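Peptide synthetase, module 7 (PDB 4TX3) contributes a condensation-type domain to a nonribosomal peptide synthetase and probably recruits cytochrome P450 enzymes to the carrier-bound peptide. Local coordinates at residues L240-D243 with A244-A248; P450-I454 with S455-I459. All coordinates share one frame; numbering follows the deposited sequence.

Both contacts are local turns rather than long-range joints, and both are partly buried. Interaction 1 turns edge strand 235-242 of a four-stranded sheet into helix 244-255, whereas interaction 2 is a short 3-10 turn in the segment that follows helix 429-448. Their centres are 18 Å apart and their nearest atoms about 10 Å, yet each lays side chains on helix 429-448: Leu242 meets Glu444, and Arg452 and Leu457 meet Gln445. In interaction 1 a leucine-proline contact lies on one side of the strand end and an exposed Arg241-Asp243 salt bridge on the other. Interaction 2 relies on backbone bonds and the aliphatic part of an arginine, while its buried Ile454 and Leu457 face helix 261-278.

Interaction 1. Residues L240-D243 with A244-A248; sequences LRLD and AGPHA
Leu242 and Pro246 meet at the turn from strand 240-242 into helix 244-248, a strand-to-helix junction at the edge of a four-stranded sheet of the condensation domain. Leu242 CD1 lies 3.6 Å from Pro246 CB, the two side chains passing in opposite directions. The other methyl, CD2, comes to 3.9 Å from His247 CA, so the leucine fork lies against the opening turn of the helix. It gets there because CG stands opposite the backbone N of Leu242 (chi1 177°) and the branch is carried forward along the chain. Exchanging this leucine for an alanine would probably open a gap beneath the Pro246 ring and cost the contacts to Ile416 and Glu444 as well.

Asp243 occupies the N-cap position, and its carbonyl starts the helix: His247 N donates to Asp243 O at 3.0 Å, with an N-H...O angle of 158°. The same oxygen lies 3.3 Å from Pro246 CD. Proline suits the first turn, where its missing N-H has no helical acceptor to serve. His247 is held in turn from the sheet, its NE2 hydrogen-bonded to Glu405 and its ND1 weakly to the backbone N of Gly415, while Leu242 pairs through its backbone with Ile416.

The Asp243 carboxylate makes no capping bond. It turns back to Arg241, whose extended chain runs along the exposed side of the strand, and the two close a salt bridge: Arg241 NE reaches OD1 of Asp243 at 3.0 Å, on that oxygen's anti lone pair and only 12° out of the guanidinium plane.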
ATOM      1  N   LEU B 240     -24.030   4.625  11.759  1.00 40.08           N
ATOM      2  CA  LEU B 240     -23.665   5.591  12.762  1.00 39.81           C
ATOM      3  C   LEU B 240     -22.831   6.665  12.089  1.00 43.47           C
ATOM      4  O   LEU B 240     -21.904   6.334  11.342  1.00 41.18           O
ATOM      5  CB  LEU B 240     -22.901   4.870  13.876  1.00 42.40           C
ATOM      6  CG  LEU B 240     -22.078   5.517  14.977  1.00 43.74           C
ATOM      7  CD1 LEU B 240     -21.769   4.431  15.966  1.00 43.77           C
ATOM      8  CD2 LEU B 240     -20.787   6.084  14.447  1.00 44.70           C
ATOM      9  N   ARG B 241     -23.153   7.935  12.339  1.00 39.79           N
ATOM     10  CA  ARG B 241     -22.333   9.025  11.827  1.00 36.44           C
ATOM     11  C   ARG B 241     -22.040  10.095  12.881  1.00 36.99           C
ATOM     12  O   ARG B 241     -22.909  10.438  13.664  1.00 39.72           O
ATOM     13  CB  ARG B 241     -23.000   9.687  10.615  1.00 41.83           C
ATOM     14  CG  ARG B 241     -22.063  10.679   9.913  1.00 44.52           C
ATOM     15  CD  ARG B 241     -22.748  11.690   8.993  1.00 47.09           C
ATOM     16  NE  ARG B 241     -21.821  12.784   8.700  1.00 46.32           N
ATOM     17  CZ  ARG B 241     -20.901  12.744   7.739  1.00 45.06           C
ATOM     18  NH1 ARG B 241     -20.798  11.673   6.953  1.00 46.52           N
ATOM     19  NH2 ARG B 241     -20.085  13.773   7.559  1.00 37.41           N
ATOM     20  N   LEU B 242     -20.804  10.600  12.879  1.00 35.93           N
ATOM     21  CA  LEU B 242     -20.407  11.840  13.548  1.00 31.84           C
ATOM     22  C   LEU B 242     -20.057  12.897  12.502  1.00 37.97           C
ATOM     23  O   LEU B 242     -19.200  12.653  11.648  1.00 41.60           O
ATOM     24  CB  LEU B 242     -19.202  11.605  14.465  1.00 31.36           C
ATOM     25  CG  LEU B 242     -18.648  12.847  15.157  1.00 31.84           C
ATOM     26  CD1 LEU B 242     -19.674  13.426  16.159  1.00 31.41           C
ATOM     27  CD2 LEU B 242     -17.335  12.517  15.838  1.00 29.72           C
ATOM     28  N   ASP B 243     -20.706  14.062  12.552  1.00 40.35           N
ATOM     29  CA  ASP B 243     -20.551  15.072  11.490  1.00 35.03           C
ATOM     30  C   ASP B 243     -19.130  15.646  11.471  1.00 36.89           C
ATOM     31  O   ASP B 243     -18.376  15.456  12.421  1.00 40.09           O
ATOM     32  CB  ASP B 243     -21.584  16.200  11.655  1.00 33.54           C
ATOM     33  CG  ASP B 243     -22.992  15.776  11.259  1.00 37.32           C
ATOM     34  OD1 ASP B 243     -23.132  14.860  10.416  1.00 39.92           O
ATOM     35  OD2 ASP B 243     -23.967  16.357  11.790  1.00 39.49           O
ATOM     36  N   ALA B 244     -18.782  16.358  10.400  1.00 36.62           N
ATOM     37  CA  ALA B 244     -17.413  16.816  10.166  1.00 35.27           C
ATOM     38  C   ALA B 244     -16.923  17.823  11.209  1.00 36.76           C
ATOM     39  O   ALA B 244     -15.799  17.721  11.709  1.00 34.56           O
ATOM     40  CB  ALA B 244     -17.303  17.419   8.755  1.00 33.87           C
ATOM     41  N   GLY B 245     -17.761  18.809  11.514  1.00 36.50           N
ATOM     42  CA  GLY B 245     -17.442  19.813  12.517  1.00 33.29           C
ATOM     43  C   GLY B 245     -17.049  19.248  13.880  1.00 35.66           C
ATOM     44  O   GLY B 245     -15.950  19.522  14.366  1.00 35.21           O
ATOM     45  N   PRO B 246     -17.948  18.468  14.510  1.00 33.67           N
ATOM     46  CA  PRO B 246     -17.620  17.780  15.760  1.00 31.09           C
ATOM     47  C   PRO B 246     -16.387  16.889  15.616  1.00 37.76           C
ATOM     48  O   PRO B 246     -15.537  16.867  16.511  1.00 38.77           O
ATOM     49  CB  PRO B 246     -18.861  16.935  16.035  1.00 30.03           C
ATOM     50  CG  PRO B 246     -19.943  17.593  15.304  1.00 33.69           C
ATOM     51  CD  PRO B 246     -19.324  18.182  14.078  1.00 34.02           C
ATOM     52  N   HIS B 247     -16.294  16.166  14.504  1.00 35.97           N
ATOM     53  CA  HIS B 247     -15.118  15.358  14.225  1.00 36.27           C
ATOM     54  C   HIS B 247     -13.843  16.219  14.314  1.00 39.51           C
ATOM     55  O   HIS B 247     -12.851  15.809  14.912  1.00 38.78           O
ATOM     56  CB  HIS B 247     -15.247  14.691  12.854  1.00 32.55           C
ATOM     57  CG  HIS B 247     -14.089  13.806  12.488  1.00 41.19           C
ATOM     58  ND1 HIS B 247     -13.963  13.225  11.248  1.00 37.12           N
ATOM     59  CD2 HIS B 247     -13.008  13.405  13.204  1.00 40.12           C
ATOM     60  CE1 HIS B 247     -12.857  12.500  11.211  1.00 38.24           C
ATOM     61  NE2 HIS B 247     -12.259  12.597  12.381  1.00 37.88           N
ATOM     62  N   ALA B 248     -13.889  17.429  13.768  1.00 38.19           N
ATOM     63  CA  ALA B 248     -12.712  18.291  13.744  1.00 37.71           C
ATOM     64  C   ALA B 248     -12.436  18.945  15.102  1.00 39.87           C
ATOM     65  O   ALA B 248     -11.277  19.117  15.491  1.00 43.97           O
ATOM     66  CB  ALA B 248     -12.859  19.356  12.646  1.00 28.89           C
TER

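Interaction 2. Residues P450-I454 with S455-I459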
ATOM      1  N   PRO B 450     -14.828  19.610  26.299  1.00 45.47           N
ATOM      2  CA  PRO B 450     -13.975  18.468  26.655  1.00 42.60           C
ATOM      3  C   PRO B 450     -13.725  18.347  28.165  1.00 43.88           C
ATOM      4  O   PRO B 450     -13.022  17.422  28.599  1.00 43.09           O
ATOM      5  CB  PRO B 450     -12.675  18.751  25.885  1.00 40.99           C
ATOM      6  CG  PRO B 450     -12.655  20.217  25.699  1.00 41.30           C
ATOM      7  CD  PRO B 450     -14.081  20.691  25.637  1.00 42.41           C
ATOM      8  N   GLY B 451     -14.315  19.248  28.950  1.00 42.58           N
ATOM      9  CA  GLY B 451     -14.174  19.213  30.398  1.00 35.59           C
ATOM     10  C   GLY B 451     -15.375  18.597  31.087  1.00 39.50           C
ATOM     11  O   GLY B 451     -15.424  18.471  32.316  1.00 44.29           O
ATOM     12  N   ARG B 452     -16.359  18.210  30.291  1.00 37.88           N
ATOM     13  CA  ARG B 452     -17.561  17.606  30.826  1.00 37.47           C
ATOM     14  C   ARG B 452     -17.268  16.269  31.526  1.00 37.40           C
ATOM     15  O   ARG B 452     -16.427  15.479  31.066  1.00 34.38           O
ATOM     16  CB  ARG B 452     -18.583  17.421  29.704  1.00 38.82           C
ATOM     17  CG  ARG B 452     -19.885  16.806  30.170  1.00 45.92           C
ATOM     18  CD  ARG B 452     -21.017  17.120  29.213  1.00 45.52           C
ATOM     19  NE  ARG B 452     -20.995  18.519  28.811  1.00 47.52           N
ATOM     20  CZ  ARG B 452     -22.029  19.133  28.248  1.00 53.41           C
ATOM     21  NH1 ARG B 452     -23.159  18.459  28.040  1.00 40.63           N
ATOM     22  NH2 ARG B 452     -21.931  20.412  27.901  1.00 56.50           N
ATOM     23  N   ARG B 453     -17.960  16.024  32.639  1.00 38.29           N
ATOM     24  CA  ARG B 453     -17.779  14.793  33.412  1.00 35.56           C
ATOM     25  C   ARG B 453     -18.863  13.784  33.080  1.00 42.96           C
ATOM     26  O   ARG B 453     -19.916  14.151  32.535  1.00 42.39           O
ATOM     27  CB  ARG B 453     -17.788  15.086  34.913  1.00 34.61           C
ATOM     28  CG  ARG B 453     -16.760  16.111  35.319  1.00 37.78           C
ATOM     29  CD  ARG B 453     -16.852  16.507  36.783  1.00 39.72           C
ATOM     30  NE  ARG B 453     -15.859  17.543  37.075  1.00 44.30           N
ATOM     31  CZ  ARG B 453     -14.612  17.303  37.479  1.00 46.63           C
ATOM     32  NH1 ARG B 453     -14.194  16.053  37.660  1.00 42.67           N
ATOM     33  NH2 ARG B 453     -13.780  18.313  37.701  1.00 47.89           N
ATOM     34  N   ILE B 454     -18.601  12.525  33.430  1.00 37.16           N
ATOM     35  CA  ILE B 454     -19.489  11.402  33.142  1.00 38.03           C
ATOM     36  C   ILE B 454     -20.942  11.665  33.544  1.00 41.28           C
ATOM     37  O   ILE B 454     -21.889  11.371  32.791  1.00 39.87           O
ATOM     38  CB  ILE B 454     -18.996  10.123  33.861  1.00 35.85           C
ATOM     39  CG1 ILE B 454     -17.653   9.671  33.287  1.00 36.60           C
ATOM     40  CG2 ILE B 454     -20.005   9.011  33.718  1.00 35.13           C
ATOM     41  CD1 ILE B 454     -17.147   8.349  33.873  1.00 33.81           C
ATOM     42  N   SER B 455     -21.097  12.231  34.739  1.00 40.81           N
ATOM     43  CA  SER B 455     -22.402  12.501  35.338  1.00 42.05           C
ATOM     44  C   SER B 455     -23.184  13.636  34.652  1.00 43.79           C
ATOM     45  O   SER B 455     -24.400  13.722  34.809  1.00 44.12           O
ATOM     46  CB  SER B 455     -22.231  12.845  36.816  1.00 40.38           C
ATOM     47  OG  SER B 455     -21.509  14.060  36.949  1.00 42.58           O
ATOM     48  N   ASP B 456     -22.488  14.507  33.925  1.00 36.01           N
ATOM     49  CA  ASP B 456     -23.144  15.556  33.152  1.00 41.44           C
ATOM     50  C   ASP B 456     -23.436  15.177  31.701  1.00 42.24           C
ATOM     51  O   ASP B 456     -23.837  16.037  30.934  1.00 42.43           O
ATOM     52  CB  ASP B 456     -22.306  16.839  33.100  1.00 42.68           C
ATOM     53  CG  ASP B 456     -21.719  17.228  34.432  1.00 53.74           C
ATOM     54  OD1 ASP B 456     -22.397  17.026  35.477  1.00 52.48           O
ATOM     55  OD2 ASP B 456     -20.580  17.780  34.404  1.00 54.45           O
ATOM     56  N   LEU B 457     -23.193  13.929  31.309  1.00 44.82           N
ATOM     57  CA  LEU B 457     -23.448  13.520  29.930  1.00 40.50           C
ATOM     58  C   LEU B 457     -24.952  13.391  29.701  1.00 40.78           C
ATOM     59  O   LEU B 457     -25.652  12.709  30.451  1.00 41.75           O
ATOM     60  CB  LEU B 457     -22.748  12.200  29.598  1.00 32.69           C
ATOM     61  CG  LEU B 457     -21.215  12.183  29.585  1.00 40.84           C
ATOM     62  CD1 LEU B 457     -20.689  10.815  29.177  1.00 35.90           C
ATOM     63  CD2 LEU B 457     -20.609  13.275  28.701  1.00 30.90           C
ATOM     64  N   ASP B 458     -25.447  14.069  28.673  1.00 40.53           N
ATOM     65  CA  ASP B 458     -26.841  13.961  28.286  1.00 40.23           C
ATOM     66  C   ASP B 458     -27.026  12.801  27.306  1.00 40.82           C
ATOM     67  O   ASP B 458     -26.458  12.794  26.221  1.00 42.99           O
ATOM     68  CB  ASP B 458     -27.324  15.272  27.671  1.00 41.94           C
ATOM     69  CG  ASP B 458     -28.795  15.223  27.261  1.00 54.23           C
ATOM     70  OD1 ASP B 458     -29.560  14.424  27.846  1.00 50.07           O
ATOM     71  OD2 ASP B 458     -29.182  15.983  26.342  1.00 59.19           O
ATOM     72  N   ILE B 459     -27.812  11.813  27.699  1.00 39.20           N
ATOM     73  CA  ILE B 459     -28.075  10.670  26.843  1.00 39.81           C
ATOM     74  C   ILE B 459     -29.556  10.570  26.504  1.00 42.11           C
ATOM     75  O   ILE B 459     -30.029   9.521  26.051  1.00 44.90           O
ATOM     76  CB  ILE B 459     -27.644   9.359  27.503  1.00 39.64           C
ATOM     77  CG1 ILE B 459     -28.477   9.135  28.766  1.00 43.34           C
ATOM     78  CG2 ILE B 459     -26.164   9.380  27.800  1.00 39.96           C
ATOM     79  CD1 ILE B 459     -28.228   7.844  29.441  1.00 44.48           C
TER
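Arg452 lies across Asp456 and Leu457 where the chain makes a short 3-10 turn beyond helix 429-448. From CB its chain leaves with CG swung to the carbonyl side (chi1 -179°), which brings CG to 3.8 Å from Asp456 CB and 3.9 Å from Leu457 CD2. The next methylene, CD, sits 3.5 Å from Asp456 O and also touches that Leu457 methyl. A bend at chi3 (-44°) then swings the head group round, and NE forms a salt bridge with Asp449. Further out, NH1 comes no closer than 3.8 Å to Asp456 O, an approach without a hydrogen bond. Arginine fits here because its methylenes can cover a leucine while its charged end reaches past it.

Two successive backbone bonds tighten the turn beneath: Asp456 N to Arg453 O at 2.9 Å, and Leu457 N to Ile454 O at 3.2 Å. Both run from residue i+3 back to residue i, the spacing of a 3-10 turn. Leu457 CG stays close to the second acceptor, 3.4 Å from Ile454 O. The buried Ile454 and Leu457 both pack on Met271 of helix 261-278, as befits branched aliphatic residues, whereas the more exposed Ser455 OG and Arg453 NH1 turn to Asp317, binding its carboxylate and its backbone oxygen respectively.

Opposite charges lie near each other without pairing. The guanidinium of Arg452 and the carboxylate of Asp456 have their planes 72° apart, and Arg452 NE is 5.7 Å from Asp456 OD2. At that separation any attraction is probably diffuse: Arg452 grips the turn through its methylenes and spends its charge on Asp449.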